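Local coordinates for FAD:protein FMN transferase (Vibrio cholerae, PDB 6NXI) that probably transfers the FMN moiety of FAD to a threonine hydroxyl of target flavoproteins, using magnesium, and binds FAD with two magnesium ions, at residues 5-10 and 20-25; 165-170 and 184-189; 240-245 and 275-280; 256-261 and 294-299. All blocks are in the same frame, centred on the assembly; numbering follows the deposited sequence. Where two conformers were deposited one is given.

Interaction 1. Residues 5-10 and 20-25; sequences AEQVHL and NIKYIQ
Val8 lies over the ring of Tyr23 in the tight half of this antiparallel beta hairpin. Val8 CB stands 3.8 Å from the ring centroid and 25° off its normal, a CH-pi contact displaced toward the ring's rim. Tyr23 CG sits between its own backbone N and carbonyl carbon (chi1 69°), which starts the ring on this course, and Leu10 CD1 meets Tyr23 CE1 at the ring edge. Reciprocal backbone bonds join the hydrogen-bonded pairs Val8-Tyr23 and Leu10-Ile21, the shortest being Leu10 N to Ile21 O at 2.7 Å.

The face carrying Gln7, His9 and Lys22 is more polar, and His9 is exposed, though Ile24 on the same face is buried against Gln7 CB. His9 NE2 donates to Asn20 OD1 at 2.8 Å, with the acceptor in the imidazole plane but the donor tilted 27° from the amide carbonyl plane. Lys22 CE covers one face of that imidazole, 4.3 Å from its centroid. At the far end, one water accepts from Glu6 N and donates to Gln25 O.

Strand 7-14 is one of the two outermost strands of the eight-stranded sheet, whereas strand 17-24 continues by backbone bonds into 177-181. Helix 32-50 receives Leu10, Ile21 and Tyr23; helix 157-171 also packs on Ile21.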
# COMPACT_ATOMS: atom_id res chain seq x y z
N ALA A 5 -13.92 11.64 27.37
CA ALA A 5 -12.63 11.19 26.78
C ALA A 5 -12.11 12.22 25.76
O ALA A 5 -12.86 12.60 24.85
CB ALA A 5 -12.75 9.82 26.15
N GLU A 6 -10.83 12.61 25.89
CA GLU A 6 -10.19 13.67 25.09
C GLU A 6 -9.47 12.97 23.92
O GLU A 6 -8.59 12.14 24.18
CB GLU A 6 -9.20 14.50 25.92
CG GLU A 6 -8.52 15.62 25.12
CD GLU A 6 -7.29 16.32 25.70
OE1 GLU A 6 -7.06 16.22 26.93
OE2 GLU A 6 -6.55 16.97 24.91
N GLN A 7 -9.90 13.28 22.70
CA GLN A 7 -9.22 12.81 21.46
C GLN A 7 -8.26 13.92 21.03
O GLN A 7 -8.65 15.10 21.02
CB GLN A 7 -10.25 12.46 20.38
CG GLN A 7 -9.59 12.12 19.05
CD GLN A 7 -10.63 11.68 18.05
OE1 GLN A 7 -11.14 12.46 17.25
NE2 GLN A 7 -11.01 10.43 18.14
N VAL A 8 -7.05 13.54 20.65
CA VAL A 8 -6.04 14.41 19.99
C VAL A 8 -5.92 13.95 18.53
O VAL A 8 -5.81 12.73 18.30
CB VAL A 8 -4.71 14.27 20.72
CG1 VAL A 8 -3.64 15.11 20.03
CG2 VAL A 8 -4.82 14.58 22.20
N HIS A 9 -5.96 14.89 17.60
CA HIS A 9 -5.74 14.69 16.16
C HIS A 9 -4.41 15.36 15.77
O HIS A 9 -4.28 16.60 15.90
CB HIS A 9 -6.96 15.20 15.42
CG HIS A 9 -6.86 15.13 13.95
ND1 HIS A 9 -7.73 15.83 13.13
CD2 HIS A 9 -5.98 14.50 13.13
CE1 HIS A 9 -7.40 15.62 11.88
NE2 HIS A 9 -6.35 14.77 11.84
N LEU A 10 -3.43 14.57 15.32
CA LEU A 10 -2.20 15.09 14.73
C LEU A 10 -2.25 14.92 13.21
O LEU A 10 -2.75 13.90 12.74
CB LEU A 10 -1.03 14.29 15.28
CG LEU A 10 -0.91 14.26 16.80
CD1 LEU A 10 0.29 13.42 17.19
CD2 LEU A 10 -0.80 15.65 17.40
N ASN A 20 -2.84 11.39 9.30
CA ASN A 20 -3.83 11.78 10.31
C ASN A 20 -3.76 10.74 11.41
O ASN A 20 -3.99 9.57 11.15
CB ASN A 20 -5.23 11.90 9.77
CG ASN A 20 -5.38 13.08 8.85
OD1 ASN A 20 -5.37 14.24 9.29
ND2 ASN A 20 -5.54 12.76 7.57
N ILE A 21 -3.39 11.17 12.60
CA ILE A 21 -3.30 10.25 13.75
C ILE A 21 -4.29 10.77 14.78
O ILE A 21 -4.24 11.96 15.11
CB ILE A 21 -1.86 10.16 14.24
CG1 ILE A 21 -1.01 9.53 13.12
CG2 ILE A 21 -1.80 9.41 15.58
CD1 ILE A 21 0.42 9.83 13.23
N LYS A 22 -5.16 9.92 15.27
CA LYS A 22 -6.09 10.25 16.37
C LYS A 22 -5.83 9.29 17.51
O LYS A 22 -5.65 8.09 17.28
CB LYS A 22 -7.56 10.17 15.94
CG LYS A 22 -7.94 11.21 14.91
CD LYS A 22 -9.41 11.05 14.46
CE LYS A 22 -9.82 12.16 13.50
NZ LYS A 22 -11.26 12.18 13.18
N TYR A 23 -5.75 9.83 18.72
CA TYR A 23 -5.55 8.94 19.88
C TYR A 23 -6.32 9.52 21.06
O TYR A 23 -6.67 10.71 21.08
CB TYR A 23 -4.06 8.70 20.17
CG TYR A 23 -3.34 9.92 20.66
CD1 TYR A 23 -2.68 10.76 19.79
CD2 TYR A 23 -3.28 10.23 22.01
CE1 TYR A 23 -2.03 11.90 20.22
CE2 TYR A 23 -2.61 11.36 22.45
CZ TYR A 23 -1.99 12.20 21.55
OH TYR A 23 -1.33 13.33 21.96
N ILE A 24 -6.52 8.66 22.06
CA ILE A 24 -7.28 9.05 23.26
C ILE A 24 -6.28 9.34 24.37
O ILE A 24 -5.47 8.48 24.68
CB ILE A 24 -8.34 8.02 23.67
CG1 ILE A 24 -9.28 7.69 22.50
CG2 ILE A 24 -9.12 8.57 24.86
CD1 ILE A 24 -9.93 8.91 21.85
N GLN A 25 -6.34 10.55 24.90
CA GLN A 25 -5.46 11.00 26.01
C GLN A 25 -5.72 10.06 27.18
O GLN A 25 -6.90 9.70 27.45
CB GLN A 25 -5.74 12.48 26.30
CG GLN A 25 -4.83 13.07 27.37
CD GLN A 25 -3.38 13.12 26.93
OE1 GLN A 25 -3.08 13.27 25.76
NE2 GLN A 25 -2.46 13.05 27.89
O HOH W 1 -9.32 10.93 27.65
O HOH W 2 -11.66 14.78 14.72

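Interaction 2. Residues 165-170 and 184-189; sequences VADYLQ and EIRLKG. With MG (magnesium ion), chain D.
Ala166 CB rests over one face of the Arg186 guanidinium, where helix 157-171 packs against strand 184-188 of the large antiparallel sheet. The segment axes run nearly parallel, 23° apart, with a closest approach of 9.8 Å, and side chains bridge that separation.

The van der Waals contact is small: a methyl against the flat face of a guanidinium. Ala166 CB lies 3.7 Å above the guanidinium plane, offset toward its rim, and meets Arg186 NE at 3.8 Å. Arg186 CG is anti to the backbone N (chi1 -176°), and the chain stays extended as far as NE, which carries the flat group across to the helix.

Charge interactions are stronger around the contact than directly across it. In the conformer given, Asp167 OD1 makes at most a long, doubtful salt bridge to Arg186 NH2, since Asp167 is modelled in two positions. Asp163, one helical turn earlier, makes a salt bridge with Arg186 NH1. Lys188 NZ pairs with Glu175, leaving its aliphatic part beside the helix: Lys188 CD is 3.4 Å from Gln170 OE1, and the two side chains cross at about a right angle.

Water supplies the hydrogen-bonded link. Water 3 donates to Gln170 OE1, which also has Tyr177 OH as a partner, and accepts from Arg186 NH2 in the guanidinium plane.

Metal coordination occupies the opposite end of the strand. Glu184 OE2 takes the backbone N-H of Thr224, while Glu184 OE1 binds a magnesium ion at 2.3 Å, a site that Asp269 shares.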
# COMPACT_ATOMS: atom_id res chain seq x y z
N VAL A 165 4.46 3.80 13.00
CA VAL A 165 3.81 4.80 13.90
C VAL A 165 2.93 4.10 14.96
O VAL A 165 2.95 4.51 16.15
CB VAL A 165 3.05 5.85 13.09
CG1 VAL A 165 2.14 6.69 13.95
CG2 VAL A 165 4.02 6.66 12.23
N ALA A 166 2.17 3.09 14.56
CA ALA A 166 1.27 2.33 15.49
C ALA A 166 2.15 1.72 16.58
O ALA A 166 1.83 1.84 17.78
CB ALA A 166 0.43 1.32 14.75
N ASP A 167 3.30 1.15 16.20
CA ASP A 167 4.19 0.54 17.23
C ASP A 167 4.78 1.61 18.13
O ASP A 167 4.91 1.34 19.34
CB ASP A 167 5.34 -0.24 16.60
CG ASP A 167 4.91 -1.51 15.90
OD1 ASP A 167 3.74 -1.90 16.01
OD2 ASP A 167 5.78 -2.10 15.25
N TYR A 168 5.11 2.78 17.60
CA TYR A 168 5.59 3.92 18.42
C TYR A 168 4.50 4.32 19.43
O TYR A 168 4.80 4.56 20.64
CB TYR A 168 6.04 5.10 17.56
CG TYR A 168 6.31 6.33 18.40
CD1 TYR A 168 7.35 6.35 19.29
CD2 TYR A 168 5.48 7.44 18.39
CE1 TYR A 168 7.62 7.46 20.07
CE2 TYR A 168 5.71 8.54 19.19
CZ TYR A 168 6.78 8.55 20.06
OH TYR A 168 6.98 9.65 20.83
N LEU A 169 3.25 4.44 18.98
CA LEU A 169 2.19 4.88 19.92
C LEU A 169 2.08 3.85 21.05
O LEU A 169 1.96 4.26 22.21
CB LEU A 169 0.88 5.10 19.18
CG LEU A 169 0.86 6.26 18.19
CD1 LEU A 169 -0.51 6.30 17.52
CD2 LEU A 169 1.13 7.59 18.89
N GLN A 170 2.11 2.56 20.71
CA GLN A 170 2.07 1.48 21.74
C GLN A 170 3.25 1.64 22.70
O GLN A 170 3.06 1.48 23.93
CB GLN A 170 2.04 0.15 21.02
CG GLN A 170 0.70 -0.07 20.36
CD GLN A 170 0.54 -1.39 19.65
OE1 GLN A 170 -0.46 -1.57 18.96
NE2 GLN A 170 1.50 -2.30 19.83
N GLU A 184 -4.32 4.48 4.08
CA GLU A 184 -3.99 3.18 4.71
C GLU A 184 -4.10 3.40 6.22
O GLU A 184 -3.66 4.49 6.69
CB GLU A 184 -2.55 2.78 4.39
CG GLU A 184 -2.45 1.82 3.21
CD GLU A 184 -3.21 2.15 1.95
OE1 GLU A 184 -2.58 2.61 0.98
OE2 GLU A 184 -4.50 2.00 1.94
N ILE A 185 -4.78 2.49 6.90
CA ILE A 185 -5.19 2.69 8.30
C ILE A 185 -4.74 1.54 9.20
O ILE A 185 -4.79 0.37 8.84
CB ILE A 185 -6.71 2.88 8.35
CG1 ILE A 185 -7.13 4.09 7.54
CG2 ILE A 185 -7.16 2.94 9.80
CD1 ILE A 185 -8.65 4.17 7.36
N ARG A 186 -4.42 1.89 10.43
CA ARG A 186 -4.32 0.87 11.48
C ARG A 186 -5.00 1.39 12.75
O ARG A 186 -4.77 2.56 13.10
CB ARG A 186 -2.88 0.49 11.76
CG ARG A 186 -2.77 -0.63 12.77
CD ARG A 186 -1.44 -1.35 12.61
NE ARG A 186 -1.14 -2.01 13.86
CZ ARG A 186 0.03 -2.52 14.16
NH1 ARG A 186 1.05 -2.41 13.32
NH2 ARG A 186 0.18 -3.12 15.35
N LEU A 187 -5.78 0.52 13.38
CA LEU A 187 -6.64 0.89 14.53
C LEU A 187 -6.32 0.05 15.75
O LEU A 187 -5.98 -1.14 15.61
CB LEU A 187 -8.09 0.58 14.17
CG LEU A 187 -8.65 1.14 12.88
CD1 LEU A 187 -10.06 0.63 12.65
CD2 LEU A 187 -8.58 2.68 12.93
N LYS A 188 -6.46 0.64 16.91
CA LYS A 188 -6.43 -0.14 18.16
C LYS A 188 -7.39 0.48 19.17
O LYS A 188 -7.44 1.70 19.28
CB LYS A 188 -5.03 -0.22 18.76
CG LYS A 188 -4.92 -1.34 19.78
CD LYS A 188 -3.58 -1.34 20.41
CE LYS A 188 -3.29 -2.63 21.13
NZ LYS A 188 -3.60 -2.45 22.56
N GLY A 189 -8.15 -0.36 19.88
CA GLY A 189 -8.94 0.07 21.04
C GLY A 189 -10.17 0.82 20.61
O GLY A 189 -10.81 0.41 19.62
MG MG D . -1.45 1.66 -0.78
O HOH W 3 -2.04 -3.28 17.54
O HOH W 4 0.82 2.21 -0.42
O HOH W 5 -3.47 0.06 -0.97

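Interaction 3. Residues 240-245 and 275-280; sequences SHIIDP and LMVMGE. With FAD (flavin-adenine dinucleotide), chain B.
His241 ND1 and the FAD ribose hydroxyl O3B form the shortest polar bond here, 2.7 Å, with O3B in the imidazole plane. Ile242 CG1 covers one face of the ring. Within the loop, the backbone of Ile243 makes both adenine hydrogen bonds: Ile243 N donates to N7A at 2.9 Å, nearly straight at 173°, while Ile243 O accepts from N6A at 2.8 Å.

Behind this polar edge, the loop 240-245 packs on the end of helix 265-278 through apolar side chains. Val277 has its two methyls divided between partners. Its CG2 meets Ile242 CG2 at 3.5 Å, tighter than usual for carbons, and its CG1 lies 3.8 Å from Pro245 CD. Ile242 CD1 reaches Met276 SD at 4.0 Å, the two side chains crossing at about a right angle. Val277 CG2 also approaches FAD N6A, so one valine touches both loop and cofactor.

A donor facing N7A and an acceptor facing the exocyclic amine match the Hoogsteen edge of adenine. The arrangement therefore implies recognition of this edge by the main chain of Ile243, while the neighbouring Ile242 packs its side chain on Val277 and Met276 of the helix.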
# COMPACT_ATOMS: atom_id res chain seq x y z
N SER A 240 -4.40 4.01 -15.16
CA SER A 240 -4.26 4.14 -13.70
C SER A 240 -2.83 3.79 -13.34
O SER A 240 -2.09 3.26 -14.20
CB SER A 240 -5.22 3.28 -12.94
OG SER A 240 -4.74 1.93 -12.80
N HIS A 241 -2.48 4.09 -12.09
CA HIS A 241 -1.12 3.86 -11.56
C HIS A 241 -0.85 2.39 -11.22
O HIS A 241 0.30 2.11 -10.92
CB HIS A 241 -0.88 4.71 -10.33
CG HIS A 241 -1.78 4.39 -9.20
ND1 HIS A 241 -1.31 4.30 -7.93
CD2 HIS A 241 -3.13 4.20 -9.12
CE1 HIS A 241 -2.32 4.04 -7.11
NE2 HIS A 241 -3.45 3.96 -7.80
N ILE A 242 -1.85 1.51 -11.28
CA ILE A 242 -1.66 0.06 -10.96
C ILE A 242 -1.33 -0.66 -12.25
O ILE A 242 -2.15 -0.67 -13.18
CB ILE A 242 -2.88 -0.48 -10.21
CG1 ILE A 242 -3.00 0.20 -8.83
CG2 ILE A 242 -2.79 -1.98 -10.05
CD1 ILE A 242 -4.34 -0.06 -8.17
N ILE A 243 -0.14 -1.23 -12.32
CA ILE A 243 0.41 -1.86 -13.55
C ILE A 243 0.22 -3.39 -13.46
O ILE A 243 0.50 -3.99 -12.41
CB ILE A 243 1.89 -1.46 -13.72
CG1 ILE A 243 2.08 0.07 -13.67
CG2 ILE A 243 2.47 -2.10 -15.00
CD1 ILE A 243 1.25 0.84 -14.70
N ASP A 244 -0.17 -4.01 -14.56
CA ASP A 244 -0.22 -5.48 -14.68
C ASP A 244 1.16 -5.93 -15.13
O ASP A 244 1.58 -5.61 -16.24
CB ASP A 244 -1.34 -5.90 -15.62
CG ASP A 244 -1.51 -7.40 -15.73
OD1 ASP A 244 -0.52 -8.13 -15.45
OD2 ASP A 244 -2.60 -7.80 -16.17
N PRO A 245 1.92 -6.63 -14.30
CA PRO A 245 3.29 -7.01 -14.66
C PRO A 245 3.37 -7.87 -15.93
O PRO A 245 4.40 -7.82 -16.57
CB PRO A 245 3.77 -7.80 -13.43
CG PRO A 245 2.98 -7.17 -12.32
CD PRO A 245 1.59 -7.05 -12.91
N LEU A 275 -4.07 -8.30 -5.04
CA LEU A 275 -5.35 -8.97 -5.35
C LEU A 275 -6.09 -8.18 -6.45
O LEU A 275 -6.70 -8.80 -7.35
CB LEU A 275 -6.17 -9.14 -4.08
CG LEU A 275 -5.54 -10.00 -2.99
CD1 LEU A 275 -6.48 -10.07 -1.79
CD2 LEU A 275 -5.22 -11.41 -3.45
N MET A 276 -6.01 -6.85 -6.46
CA MET A 276 -6.62 -6.03 -7.54
C MET A 276 -6.08 -6.44 -8.92
O MET A 276 -6.87 -6.63 -9.87
CB MET A 276 -6.40 -4.55 -7.29
CG MET A 276 -7.02 -3.68 -8.34
SD MET A 276 -7.63 -2.16 -7.52
CE MET A 276 -8.21 -1.36 -9.00
N VAL A 277 -4.77 -6.62 -9.04
CA VAL A 277 -4.09 -6.99 -10.31
C VAL A 277 -4.51 -8.42 -10.69
O VAL A 277 -4.68 -8.71 -11.90
CB VAL A 277 -2.56 -6.83 -10.22
CG1 VAL A 277 -1.87 -7.41 -11.44
CG2 VAL A 277 -2.14 -5.38 -9.99
N MET A 278 -4.71 -9.30 -9.70
CA MET A 278 -5.11 -10.72 -9.97
C MET A 278 -6.51 -10.78 -10.59
O MET A 278 -6.75 -11.68 -11.44
CB MET A 278 -5.09 -11.57 -8.70
CG MET A 278 -3.72 -11.79 -8.15
SD MET A 278 -3.79 -12.94 -6.73
CE MET A 278 -3.66 -14.50 -7.58
N GLY A 279 -7.38 -9.84 -10.22
CA GLY A 279 -8.78 -9.87 -10.62
C GLY A 279 -9.62 -10.66 -9.63
O GLY A 279 -9.05 -11.29 -8.71
N GLU A 280 -10.94 -10.56 -9.76
CA GLU A 280 -11.84 -11.06 -8.69
C GLU A 280 -11.75 -12.59 -8.63
O GLU A 280 -11.74 -13.13 -7.49
CB GLU A 280 -13.24 -10.49 -8.82
CG GLU A 280 -14.00 -10.91 -10.05
CD GLU A 280 -13.75 -10.16 -11.35
OE1 GLU A 280 -12.76 -9.39 -11.45
OE2 GLU A 280 -14.54 -10.41 -12.31
PA FAD B . -1.33 1.24 -4.13
O1A FAD B . -2.58 0.85 -4.85
O2A FAD B . -1.13 0.82 -2.73
O5B FAD B . -0.05 0.78 -4.98
C5B FAD B . 0.08 1.42 -6.27
C4B FAD B . 1.48 1.93 -6.49
O4B FAD B . 2.46 0.85 -6.46
C3B FAD B . 1.64 2.59 -7.86
O3B FAD B . 1.40 4.00 -7.74
C2B FAD B . 3.08 2.24 -8.26
O2B FAD B . 4.00 3.12 -7.66
C1B FAD B . 3.23 0.85 -7.66
N9A FAD B . 2.77 -0.26 -8.47
C8A FAD B . 1.93 -0.24 -9.59
N7A FAD B . 1.61 -1.45 -9.99
C5A FAD B . 2.30 -2.31 -9.16
C6A FAD B . 2.38 -3.72 -9.12
N6A FAD B . 1.68 -4.54 -9.93
N1A FAD B . 3.11 -4.25 -8.13
C2A FAD B . 3.79 -3.42 -7.30
N3A FAD B . 3.78 -2.09 -7.24
C4A FAD B . 3.01 -1.59 -8.22
N1 FAD B . 4.59 10.64 -4.21
C2 FAD B . 5.05 11.88 -4.58
O2 FAD B . 4.44 12.55 -5.45
N3 FAD B . 6.15 12.44 -4.02
C4 FAD B . 6.89 11.79 -3.06
O4 FAD B . 7.90 12.31 -2.59
C4X FAD B . 6.46 10.48 -2.66
N5 FAD B . 7.15 9.83 -1.75
C5X FAD B . 6.72 8.58 -1.38
C6 FAD B . 7.47 7.85 -0.43
C7 FAD B . 7.11 6.59 -0.01
C7M FAD B . 7.95 5.87 1.03
C8 FAD B . 5.93 6.01 -0.54
C8M FAD B . 5.49 4.63 -0.14
C9 FAD B . 5.19 6.72 -1.49
C9A FAD B . 5.55 8.00 -1.92
N10 FAD B . 4.85 8.72 -2.89
C10 FAD B . 5.27 9.98 -3.29
C1' FAD B . 3.58 8.19 -3.44
C2' FAD B . 3.75 7.12 -4.46
O2' FAD B . 4.40 7.64 -5.61
C3' FAD B . 2.36 6.60 -4.87
O3' FAD B . 1.56 7.59 -5.48
C4' FAD B . 1.52 6.09 -3.71
O4' FAD B . 2.35 5.39 -2.80
C5' FAD B . 0.34 5.27 -4.19
O5' FAD B . -0.28 4.66 -3.04
P FAD B . -1.70 3.98 -3.19
O1P FAD B . -2.62 4.81 -3.96
O2P FAD B . -1.98 3.50 -1.78
O3P FAD B . -1.26 2.80 -4.17

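Interaction 4. Residues 256-261 and 294-299; sequences VSVTVL and VLMIVK
Val256 N and Ser257 N both donate to Ile297 O, which makes a classic beta bulge at the start of this antiparallel strand pair. Val256 N lies 2.7 Å from Ile297 O, whereas the bond from Ser257 N to Ile297 O is weak at 3.3 Å. Ile297 N answers with a bond to Ser257 O. Beyond the bulge the pairing is regular: Thr259 N donates to Leu295 O at 2.9 Å and 175°, and Leu295 N returns to Thr259 O.

Leu295 O has a second donor in water 6, at 2.9 Å. The same water is hydrogen-bonded to Ser257 OG at 2.8 Å and to Thr259 OG1. It thus ties two buried hydroxyls to a backbone carbonyl. Ser257 OG lies between its backbone N and carbonyl carbon (chi1 73°), beside Ile297 CD1. Thr259 OG1 also has a weak bond to Thr224.

The face carrying Val258, Val260, Val294 and Met296 is apolar. Val258 CG1 meets Val294 CG1 at 3.7 Å, while Val258 CG2 lies beside Met296 CG and Val260 CG2 beside Val294 CG2.

Within the eight-stranded sheet, strand 255-262 bonds onward to 220-225 and strand 294-299 to 304-308. Helix 265-278 covers Val258, Val260 and Val294, and helix 280-289 packs on Val294, Met296 and Val298.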
# COMPACT_ATOMS: atom_id res chain seq x y z
N VAL A 256 -12.94 -2.52 -9.29
CA VAL A 256 -13.08 -1.08 -8.96
C VAL A 256 -12.23 -0.78 -7.72
O VAL A 256 -11.50 0.21 -7.73
CB VAL A 256 -14.56 -0.75 -8.69
CG1 VAL A 256 -14.70 0.66 -8.10
CG2 VAL A 256 -15.39 -0.93 -9.94
N SER A 257 -12.33 -1.62 -6.70
CA SER A 257 -11.58 -1.39 -5.44
C SER A 257 -11.40 -2.72 -4.73
O SER A 257 -12.22 -3.64 -4.84
CB SER A 257 -12.24 -0.35 -4.56
OG SER A 257 -13.43 -0.86 -3.95
N VAL A 258 -10.38 -2.77 -3.88
CA VAL A 258 -10.09 -3.94 -3.05
C VAL A 258 -9.75 -3.39 -1.69
O VAL A 258 -8.82 -2.56 -1.61
CB VAL A 258 -8.92 -4.77 -3.62
CG1 VAL A 258 -8.64 -5.93 -2.72
CG2 VAL A 258 -9.21 -5.22 -5.06
N THR A 259 -10.48 -3.87 -0.70
CA THR A 259 -10.23 -3.59 0.73
C THR A 259 -9.74 -4.88 1.41
O THR A 259 -10.42 -5.90 1.32
CB THR A 259 -11.49 -3.08 1.42
OG1 THR A 259 -11.94 -1.96 0.64
CG2 THR A 259 -11.17 -2.67 2.84
N VAL A 260 -8.60 -4.79 2.13
CA VAL A 260 -7.98 -5.93 2.83
C VAL A 260 -7.79 -5.55 4.30
O VAL A 260 -7.27 -4.45 4.59
CB VAL A 260 -6.64 -6.32 2.17
CG1 VAL A 260 -5.99 -7.43 2.96
CG2 VAL A 260 -6.82 -6.71 0.71
N LEU A 261 -8.16 -6.46 5.19
CA LEU A 261 -7.76 -6.39 6.61
C LEU A 261 -6.57 -7.32 6.87
O LEU A 261 -6.54 -8.45 6.39
CB LEU A 261 -8.92 -6.80 7.50
CG LEU A 261 -10.26 -6.17 7.18
CD1 LEU A 261 -11.33 -6.68 8.16
CD2 LEU A 261 -10.17 -4.67 7.21
N VAL A 294 -11.17 -9.89 2.70
CA VAL A 294 -11.11 -9.01 1.52
C VAL A 294 -12.53 -8.69 1.06
O VAL A 294 -13.39 -9.62 1.04
CB VAL A 294 -10.33 -9.64 0.36
CG1 VAL A 294 -10.17 -8.66 -0.79
CG2 VAL A 294 -8.99 -10.15 0.84
N LEU A 295 -12.72 -7.45 0.62
CA LEU A 295 -13.93 -7.02 -0.11
C LEU A 295 -13.46 -6.44 -1.44
O LEU A 295 -12.74 -5.43 -1.49
CB LEU A 295 -14.71 -6.00 0.71
CG LEU A 295 -16.02 -5.55 0.06
CD1 LEU A 295 -17.01 -6.68 0.05
CD2 LEU A 295 -16.57 -4.34 0.79
N MET A 296 -13.94 -7.04 -2.52
CA MET A 296 -13.65 -6.52 -3.86
C MET A 296 -14.94 -6.02 -4.46
O MET A 296 -15.94 -6.78 -4.40
CB MET A 296 -13.13 -7.58 -4.79
CG MET A 296 -11.80 -8.04 -4.44
SD MET A 296 -11.29 -8.84 -5.95
CE MET A 296 -9.99 -9.85 -5.30
N ILE A 297 -14.89 -4.81 -4.97
CA ILE A 297 -16.01 -4.24 -5.73
C ILE A 297 -15.66 -4.32 -7.20
O ILE A 297 -14.57 -3.88 -7.58
CB ILE A 297 -16.26 -2.81 -5.27
CG1 ILE A 297 -16.60 -2.80 -3.77
CG2 ILE A 297 -17.36 -2.20 -6.13
CD1 ILE A 297 -16.77 -1.45 -3.23
N VAL A 298 -16.56 -4.88 -8.00
CA VAL A 298 -16.28 -5.10 -9.44
C VAL A 298 -17.42 -4.50 -10.24
O VAL A 298 -18.57 -4.48 -9.73
CB VAL A 298 -16.02 -6.57 -9.80
CG1 VAL A 298 -15.18 -7.21 -8.71
CG2 VAL A 298 -17.28 -7.36 -10.05
N LYS A 299 -17.06 -3.99 -11.40
CA LYS A 299 -18.01 -3.45 -12.40
C LYS A 299 -18.60 -4.63 -13.17
O LYS A 299 -17.81 -5.36 -13.77
CB LYS A 299 -17.27 -2.46 -13.31
CG LYS A 299 -18.10 -1.82 -14.41
CD LYS A 299 -18.89 -0.61 -13.95
CE LYS A 299 -19.94 -0.20 -14.96
NZ LYS A 299 -21.18 -1.01 -14.83
O HOH W 6 -13.30 -2.58 -1.79

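Overall arrangement
Interactions 1, 2 and 4 draw on the same eight-stranded sheet, and interaction 3 adds the FAD-binding loop. Interactions 1 and 2 touch where Ile21 CD1 meets Val165 CG1 at 3.6 Å, joining the hairpin to helix 157-171. Interactions 3 and 4 are likewise continuous: Met276 CB packs on Val258 CG2 and Leu275 CD1 on Val294 CG2, both at 3.6 Å. Interactions 2 and 3 have centres 27 Å apart, yet both reach the cofactor site, one through Glu184 at a magnesium ion and the other at the adenine end of FAD. Interaction 1 is remote, the side chain of Asn20 lying about 14 Å from FAD.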